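Local coordinates for protein globin (Geobacter sulfurreducens, PDB 2W31) that binds heme through two axial histidines as the globin domain of a globin-coupled sensor, and probably binds oxygen, at residues A18-S23 against R129-A134; G22-L27 against S72-S77; F113-I118 against E133-I138. All blocks are in the same frame, centred on the assembly; numbering follows the deposited sequence. Where two conformers were deposited one is given.

Contact 1: residues A18-S23 against R129-A134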
# COMPACT_ATOMS: atom_id res chain seq x y z
N ALA A 18 -8.66 13.89 -7.51
CA ALA A 18 -9.59 14.40 -6.47
C ALA A 18 -11.03 14.32 -6.96
O ALA A 18 -11.92 13.93 -6.20
CB ALA A 18 -9.24 15.84 -6.04
N GLU A 19 -11.26 14.70 -8.23
CA GLU A 19 -12.61 14.60 -8.82
C GLU A 19 -13.13 13.16 -8.85
O GLU A 19 -14.30 12.88 -8.53
CB GLU A 19 -12.62 15.24 -10.21
CG GLU A 19 -12.52 16.77 -10.14
CD GLU A 19 -12.03 17.44 -11.43
OE1 GLU A 19 -12.14 16.84 -12.52
OE2 GLU A 19 -11.52 18.60 -11.34
N LEU A 20 -12.23 12.21 -9.14
CA LEU A 20 -12.67 10.83 -9.18
C LEU A 20 -13.00 10.31 -7.79
O LEU A 20 -14.01 9.58 -7.61
CB LEU A 20 -11.61 9.95 -9.84
CG LEU A 20 -11.43 10.17 -11.34
CD1 LEU A 20 -10.05 9.62 -11.80
CD2 LEU A 20 -12.63 9.52 -12.06
N LEU A 21 -12.18 10.68 -6.79
CA LEU A 21 -12.53 10.30 -5.41
C LEU A 21 -13.89 10.91 -5.02
O LEU A 21 -14.71 10.23 -4.38
CB LEU A 21 -11.46 10.77 -4.44
CG LEU A 21 -10.10 10.07 -4.61
CD1 LEU A 21 -9.11 10.73 -3.67
CD2 LEU A 21 -10.22 8.57 -4.32
N GLY A 22 -14.14 12.18 -5.38
CA GLY A 22 -15.46 12.77 -5.10
C GLY A 22 -16.59 11.97 -5.75
O GLY A 22 -17.67 11.83 -5.14
N SER A 23 -16.36 11.50 -6.98
CA SER A 23 -17.37 10.72 -7.71
C SER A 23 -17.67 9.39 -7.01
O SER A 23 -18.75 8.82 -7.21
CB SER A 23 -16.95 10.49 -9.17
OG SER A 23 -16.05 9.41 -9.27
N ARG A 129 -9.99 1.57 -14.17
CA ARG A 129 -8.56 1.82 -13.99
C ARG A 129 -8.33 3.18 -13.32
O ARG A 129 -7.57 3.32 -12.34
CB ARG A 129 -7.81 1.76 -15.32
CG ARG A 129 -6.28 1.72 -15.11
CD ARG A 129 -5.47 1.91 -16.42
NE ARG A 129 -6.04 1.12 -17.54
CZ ARG A 129 -5.72 -0.14 -17.85
NH1 ARG A 129 -4.78 -0.84 -17.18
NH2 ARG A 129 -6.31 -0.71 -18.90
N GLN A 130 -9.03 4.20 -13.82
CA GLN A 130 -8.86 5.54 -13.29
C GLN A 130 -9.29 5.66 -11.83
O GLN A 130 -8.58 6.32 -11.04
CB GLN A 130 -9.62 6.56 -14.17
CG GLN A 130 -8.94 6.85 -15.51
CD GLN A 130 -9.72 7.93 -16.29
OE1 GLN A 130 -10.58 8.60 -15.74
NE2 GLN A 130 -9.41 8.08 -17.60
N ARG A 131 -10.40 5.03 -11.46
CA ARG A 131 -10.88 5.05 -10.06
C ARG A 131 -9.96 4.24 -9.14
O ARG A 131 -9.63 4.71 -8.04
CB ARG A 131 -12.33 4.56 -9.98
CG ARG A 131 -13.30 5.63 -10.52
CD ARG A 131 -14.62 5.06 -11.04
NE ARG A 131 -15.46 6.15 -11.55
CZ ARG A 131 -15.26 6.79 -12.70
NH1 ARG A 131 -14.27 6.45 -13.51
NH2 ARG A 131 -16.07 7.81 -13.04
N ARG A 132 -9.49 3.08 -9.61
CA ARG A 132 -8.53 2.30 -8.83
C ARG A 132 -7.25 3.11 -8.62
O ARG A 132 -6.69 3.12 -7.50
CB ARG A 132 -8.22 0.96 -9.50
CG ARG A 132 -7.46 -0.02 -8.60
CD ARG A 132 -7.08 -1.30 -9.33
NE ARG A 132 -6.26 -1.04 -10.52
CZ ARG A 132 -6.63 -1.32 -11.77
NH1 ARG A 132 -7.80 -1.88 -12.02
NH2 ARG A 132 -5.82 -1.04 -12.78
N GLU A 133 -6.75 3.77 -9.69
CA GLU A 133 -5.51 4.52 -9.53
C GLU A 133 -5.65 5.66 -8.50
O GLU A 133 -4.75 5.88 -7.69
CB GLU A 133 -5.00 5.08 -10.87
CG GLU A 133 -4.42 3.97 -11.82
CD GLU A 133 -4.15 4.45 -13.25
OE1 GLU A 133 -4.73 5.47 -13.67
OE2 GLU A 133 -3.42 3.75 -13.98
N ALA A 134 -6.80 6.36 -8.50
CA ALA A 134 -7.02 7.47 -7.55
C ALA A 134 -7.06 6.92 -6.11
O ALA A 134 -6.49 7.52 -5.19
CB ALA A 134 -8.35 8.20 -7.88
O HOH W 1 -17.65 7.23 -10.11

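Contact 2: residues G22-L27 against S72-S77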
# COMPACT_ATOMS: atom_id res chain seq x y z
N GLY A 22 -14.14 12.18 -5.38
CA GLY A 22 -15.46 12.77 -5.10
C GLY A 22 -16.59 11.97 -5.75
O GLY A 22 -17.67 11.83 -5.14
N SER A 23 -16.36 11.50 -6.98
CA SER A 23 -17.37 10.72 -7.71
C SER A 23 -17.67 9.39 -7.01
O SER A 23 -18.75 8.82 -7.21
CB SER A 23 -16.95 10.49 -9.17
OG SER A 23 -16.05 9.41 -9.27
N LEU A 24 -16.72 8.89 -6.21
CA LEU A 24 -16.94 7.67 -5.42
C LEU A 24 -17.59 7.90 -4.06
O LEU A 24 -17.92 6.94 -3.35
CB LEU A 24 -15.59 6.92 -5.24
CG LEU A 24 -14.99 6.37 -6.51
CD1 LEU A 24 -13.50 6.05 -6.24
CD2 LEU A 24 -15.71 5.09 -6.99
N PHE A 25 -17.84 9.17 -3.70
CA PHE A 25 -18.36 9.45 -2.37
C PHE A 25 -19.69 8.68 -2.08
O PHE A 25 -19.84 8.03 -1.02
CB PHE A 25 -18.50 10.98 -2.10
CG PHE A 25 -18.87 11.26 -0.69
CD1 PHE A 25 -17.89 11.62 0.24
CD2 PHE A 25 -20.21 11.11 -0.25
CE1 PHE A 25 -18.21 11.81 1.59
CE2 PHE A 25 -20.54 11.31 1.08
CZ PHE A 25 -19.53 11.66 2.01
N PRO A 26 -20.66 8.72 -3.04
CA PRO A 26 -21.91 7.99 -2.77
C PRO A 26 -21.72 6.49 -2.48
O PRO A 26 -22.34 5.97 -1.56
CB PRO A 26 -22.74 8.22 -4.06
CG PRO A 26 -22.24 9.52 -4.63
CD PRO A 26 -20.72 9.47 -4.32
N LEU A 27 -20.86 5.82 -3.23
CA LEU A 27 -20.58 4.41 -2.95
C LEU A 27 -19.90 4.17 -1.63
O LEU A 27 -20.22 3.21 -0.90
CB LEU A 27 -19.75 3.80 -4.07
CG LEU A 27 -20.58 3.33 -5.26
CD1 LEU A 27 -19.67 2.95 -6.41
CD2 LEU A 27 -21.54 2.15 -4.86
N SER A 72 -13.83 10.23 4.94
CA SER A 72 -13.00 11.39 4.66
C SER A 72 -12.04 11.21 3.48
O SER A 72 -11.59 12.20 2.90
CB SER A 72 -12.20 11.78 5.91
OG SER A 72 -11.12 10.91 6.14
N LEU A 73 -11.70 9.94 3.14
CA LEU A 73 -10.84 9.70 1.98
C LEU A 73 -11.46 10.28 0.71
O LEU A 73 -10.73 10.64 -0.23
CB LEU A 73 -10.63 8.20 1.72
CG LEU A 73 -9.88 7.43 2.79
CD1 LEU A 73 -10.04 5.91 2.57
CD2 LEU A 73 -8.39 7.81 2.74
N PHE A 74 -12.81 10.35 0.70
CA PHE A 74 -13.57 10.74 -0.51
C PHE A 74 -14.17 12.16 -0.40
O PHE A 74 -14.90 12.59 -1.28
CB PHE A 74 -14.70 9.71 -0.77
CG PHE A 74 -14.20 8.32 -0.79
CD1 PHE A 74 -13.74 7.78 -1.99
CD2 PHE A 74 -14.13 7.56 0.37
CE1 PHE A 74 -13.22 6.46 -2.03
CE2 PHE A 74 -13.59 6.27 0.36
CZ PHE A 74 -13.16 5.72 -0.84
N ALA A 75 -13.80 12.89 0.66
CA ALA A 75 -14.48 14.15 0.99
C ALA A 75 -13.93 15.38 0.28
O ALA A 75 -14.53 16.47 0.36
CB ALA A 75 -14.51 14.35 2.52
N GLY A 76 -12.82 15.23 -0.43
CA GLY A 76 -12.28 16.37 -1.19
C GLY A 76 -11.35 17.18 -0.25
O GLY A 76 -11.11 16.79 0.89
N SER A 77 -10.88 18.34 -0.69
CA SER A 77 -9.97 19.19 0.14
C SER A 77 -8.72 18.49 0.70
O SER A 77 -8.45 18.49 1.92
CB SER A 77 -10.73 19.97 1.23
OG SER A 77 -11.58 19.14 1.99

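Contact 3: residues F113-I118 against E133-I138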
# COMPACT_ATOMS: atom_id res chain seq x y z
N PHE A 113 -11.04 -3.95 0.38
CA PHE A 113 -12.48 -3.68 0.44
C PHE A 113 -12.86 -2.66 -0.64
O PHE A 113 -13.87 -2.83 -1.38
CB PHE A 113 -12.82 -3.12 1.81
CG PHE A 113 -14.31 -2.81 2.01
CD1 PHE A 113 -15.21 -3.77 2.52
CD2 PHE A 113 -14.81 -1.54 1.68
CE1 PHE A 113 -16.57 -3.48 2.67
CE2 PHE A 113 -16.19 -1.23 1.86
CZ PHE A 113 -17.05 -2.20 2.33
N THR A 114 -12.08 -1.57 -0.73
CA THR A 114 -12.40 -0.48 -1.65
C THR A 114 -12.20 -0.88 -3.10
O THR A 114 -13.03 -0.54 -3.97
CB THR A 114 -11.58 0.75 -1.30
OG1 THR A 114 -11.78 1.04 0.09
CG2 THR A 114 -12.05 1.97 -2.10
N LEU A 115 -11.18 -1.69 -3.38
CA LEU A 115 -11.00 -2.12 -4.76
C LEU A 115 -12.10 -3.09 -5.19
O LEU A 115 -12.43 -3.16 -6.42
CB LEU A 115 -9.59 -2.69 -5.02
CG LEU A 115 -8.48 -1.65 -4.90
CD1 LEU A 115 -7.21 -2.22 -5.61
CD2 LEU A 115 -8.71 -0.21 -5.28
N SER A 116 -12.62 -3.85 -4.24
CA SER A 116 -13.76 -4.72 -4.57
C SER A 116 -15.00 -3.90 -4.90
O SER A 116 -15.73 -4.25 -5.85
CB SER A 116 -14.02 -5.76 -3.49
OG SER A 116 -13.10 -6.82 -3.75
N ILE A 117 -15.26 -2.81 -4.17
CA ILE A 117 -16.37 -1.88 -4.55
C ILE A 117 -16.19 -1.36 -5.98
O ILE A 117 -17.15 -1.33 -6.78
CB ILE A 117 -16.42 -0.64 -3.60
CG1 ILE A 117 -16.85 -1.06 -2.20
CG2 ILE A 117 -17.34 0.50 -4.13
CD1 ILE A 117 -16.78 0.14 -1.22
N ILE A 118 -14.97 -0.98 -6.33
CA ILE A 118 -14.71 -0.48 -7.67
C ILE A 118 -14.94 -1.57 -8.71
O ILE A 118 -15.61 -1.32 -9.73
CB ILE A 118 -13.28 0.10 -7.77
CG1 ILE A 118 -13.17 1.37 -6.90
CG2 ILE A 118 -12.94 0.39 -9.24
CD1 ILE A 118 -11.76 1.93 -6.86
N GLU A 133 -6.75 3.77 -9.69
CA GLU A 133 -5.51 4.52 -9.53
C GLU A 133 -5.65 5.66 -8.50
O GLU A 133 -4.75 5.88 -7.69
CB GLU A 133 -5.00 5.08 -10.87
CG GLU A 133 -4.42 3.97 -11.82
CD GLU A 133 -4.15 4.45 -13.25
OE1 GLU A 133 -4.73 5.47 -13.67
OE2 GLU A 133 -3.42 3.75 -13.98
N ALA A 134 -6.80 6.36 -8.50
CA ALA A 134 -7.02 7.47 -7.55
C ALA A 134 -7.06 6.92 -6.11
O ALA A 134 -6.49 7.52 -5.19
CB ALA A 134 -8.35 8.20 -7.88
N VAL A 135 -7.79 5.81 -5.90
CA VAL A 135 -7.93 5.22 -4.55
C VAL A 135 -6.56 4.72 -4.06
O VAL A 135 -6.19 4.94 -2.90
CB VAL A 135 -8.94 4.06 -4.55
CG1 VAL A 135 -8.78 3.17 -3.33
CG2 VAL A 135 -10.35 4.64 -4.66
N GLU A 136 -5.81 4.04 -4.94
CA GLU A 136 -4.47 3.59 -4.49
C GLU A 136 -3.57 4.74 -4.08
O GLU A 136 -2.82 4.62 -3.10
CB GLU A 136 -3.79 2.71 -5.52
CG GLU A 136 -4.52 1.41 -5.83
CD GLU A 136 -4.27 0.29 -4.88
OE1 GLU A 136 -4.28 0.47 -3.64
OE2 GLU A 136 -4.13 -0.85 -5.38
N LYS A 137 -3.62 5.87 -4.81
CA LYS A 137 -2.85 7.03 -4.42
C LYS A 137 -3.27 7.59 -3.04
O LYS A 137 -2.44 7.83 -2.19
CB LYS A 137 -2.94 8.14 -5.48
CG LYS A 137 -2.20 7.84 -6.76
CD LYS A 137 -2.48 8.94 -7.75
CE LYS A 137 -2.36 8.43 -9.18
NZ LYS A 137 -2.82 9.40 -10.22
N ILE A 138 -4.56 7.79 -2.82
CA ILE A 138 -4.96 8.37 -1.53
C ILE A 138 -4.66 7.43 -0.36
O ILE A 138 -4.22 7.88 0.71
CB ILE A 138 -6.41 8.93 -1.55
CG1 ILE A 138 -6.60 9.95 -0.42
CG2 ILE A 138 -7.51 7.83 -1.50
CD1 ILE A 138 -5.73 11.17 -0.56

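Contact 1: residues A18-S23 against R129-A134
Leu20 carries the apolar part of this contact, where helix 15-23 crosses helix 125-151 of the globin fold. The two short segments run at 101° to each other, with axes 9.0 Å apart. Leu20 CB lies 4.2 Å from Ala134 CB. Beyond CG its two methyls part. CD1 of Leu20 reaches Gln130 O at 3.7 Å. Leu20 CD2 lies 3.6 Å above one face of the Arg131 guanidinium, toward its rim. Leu21 adds its CD2, 4.0 Å from Ala134 CB.

The polar link runs through one water. It donates to Ser23 OG at 2.8 Å and accepts from Arg131 NE at 2.8 Å, lying in the guanidinium plane. Arg131 is extended from CG to NE (chi3 -179°), which carries NE to the water. Ser23 OG itself donates to Leu20 O (2.6 Å). Arg131 NH1 bonds to the backbone O of Glu127, which helps fix the group's rotation. An alanine in place of Arg131 would probably leave the water without its NE donor and open a gap beside Leu20 CD2.

Arg131 also touches Ile118 of helix 100-121, and Leu21 packs on Val135 and Ile138 further along helix 125-151. Arg129 makes a salt bridge to Asp120 of the second subunit.

Contact 2: residues G22-L27 against S72-S77
Phe25 and Phe74 have the nearest CA atoms of the two segments, 5.3 Å apart. The contact belongs to the globin fold. It joins the junction of helices 15-23 and 25-30 to the loop between helices 62-72 and 80-96. At the junction, Phe25 N bonds to Gly22 O at 3.0 Å. The loop opens with a type I beta turn from Ser72 to Ala75. Its closing bond, Ala75 N to Ser72 O, is weak at 3.2 Å. Gly76 follows with a positive phi (88°), where a side chain would clash with the carbonyl before it.

The two phenylalanines do not stack on each other. Phe25 presents the edge of its ring to the backbone of the loop. With CG anti to the backbone N (chi1 -173°), the ring swings out beside the loop, and Phe25 CD1 lies 3.5 Å from Phe74 O, near the ring plane. The same CD1 of Phe25 is 3.9 Å from Phe74 CB. The Phe74 ring turns to Leu24 instead. Leu24 CB sits 3.8 Å from Phe74 CD1 and comes obliquely to the ring.

The Phe74 ring also meets Phe70 edge-to-face and touches Thr114 of helix 100-121. Leu24 packs on Val135 of helix 125-151 and on Phe122. The loop is tied back on itself by Tyr78, whose OH bonds to Leu73 O. The contact is mostly apolar, and Phe74 O is the polar atom that Phe25 and Gly22 both approach. That carbonyl, Phe74 O, meets the first segment a second time at the Gly22 backbone, with Gly22 CA 3.9 Å away.

Contact 3: residues F113-I118 against E133-I138
Val135 meets three side chains of the facing helix: Thr114, Leu115 and Ile118. Helices 100-121 and 125-151 are the antiparallel G and H helices of the globin fold. Here the two short segments run at 167°, with axes 10.5 Å apart.

The apolar contacts divide between the two Val135 methyls. CG1 of Val135 lies 3.7 Å from Thr114 CG2 and 3.9 Å from Leu115 CD2. CG2 of Val135 lies 3.8 Å from Ile118 CD1. Thr114 turns its methyl to this core because CG2 is anti to the backbone N. Its OG1 then lies beside that N and bonds to Val110 O one turn back.

The polar-to-apolar contact is made by Glu136. Its chain bends at chi2 (-82°), which brings CD within 3.9 Å of Leu115 CD1. Glu136 OE2 is 3.4 Å from the same Leu115 methyl, and the two side chains cross at about a right angle.

Glu136 OE1 forms a salt bridge with Arg111. OE2 comes close to Glu136 OE2 of the second subunit. So buried a pair of like groups would be likely to raise the affinity of one for a proton, while the salt bridge to Arg111 would probably work the other way.

The three contacts form one continuous patch away from the heme. Contacts 1 and 2 share Gly22 and Ser23, and their centres are about 9 Å apart. Contacts 1 and 3 share Glu133 and Ala134, with centres about 8 Å apart. Arg131 O meets Ile118 CD1 at 3.7 Å there. Contacts 2 and 3 are joined where Leu24 CD1 lies 3.8 Å from Val135 CG2. Contacts 1 and 3 both reach the second subunit, but contact 2 does not. None lies at the heme iron, which His66 and His93 bind. The nearest atoms of the Thr114 and Phe74 side chains are about 10 Å and 11 Å from the heme.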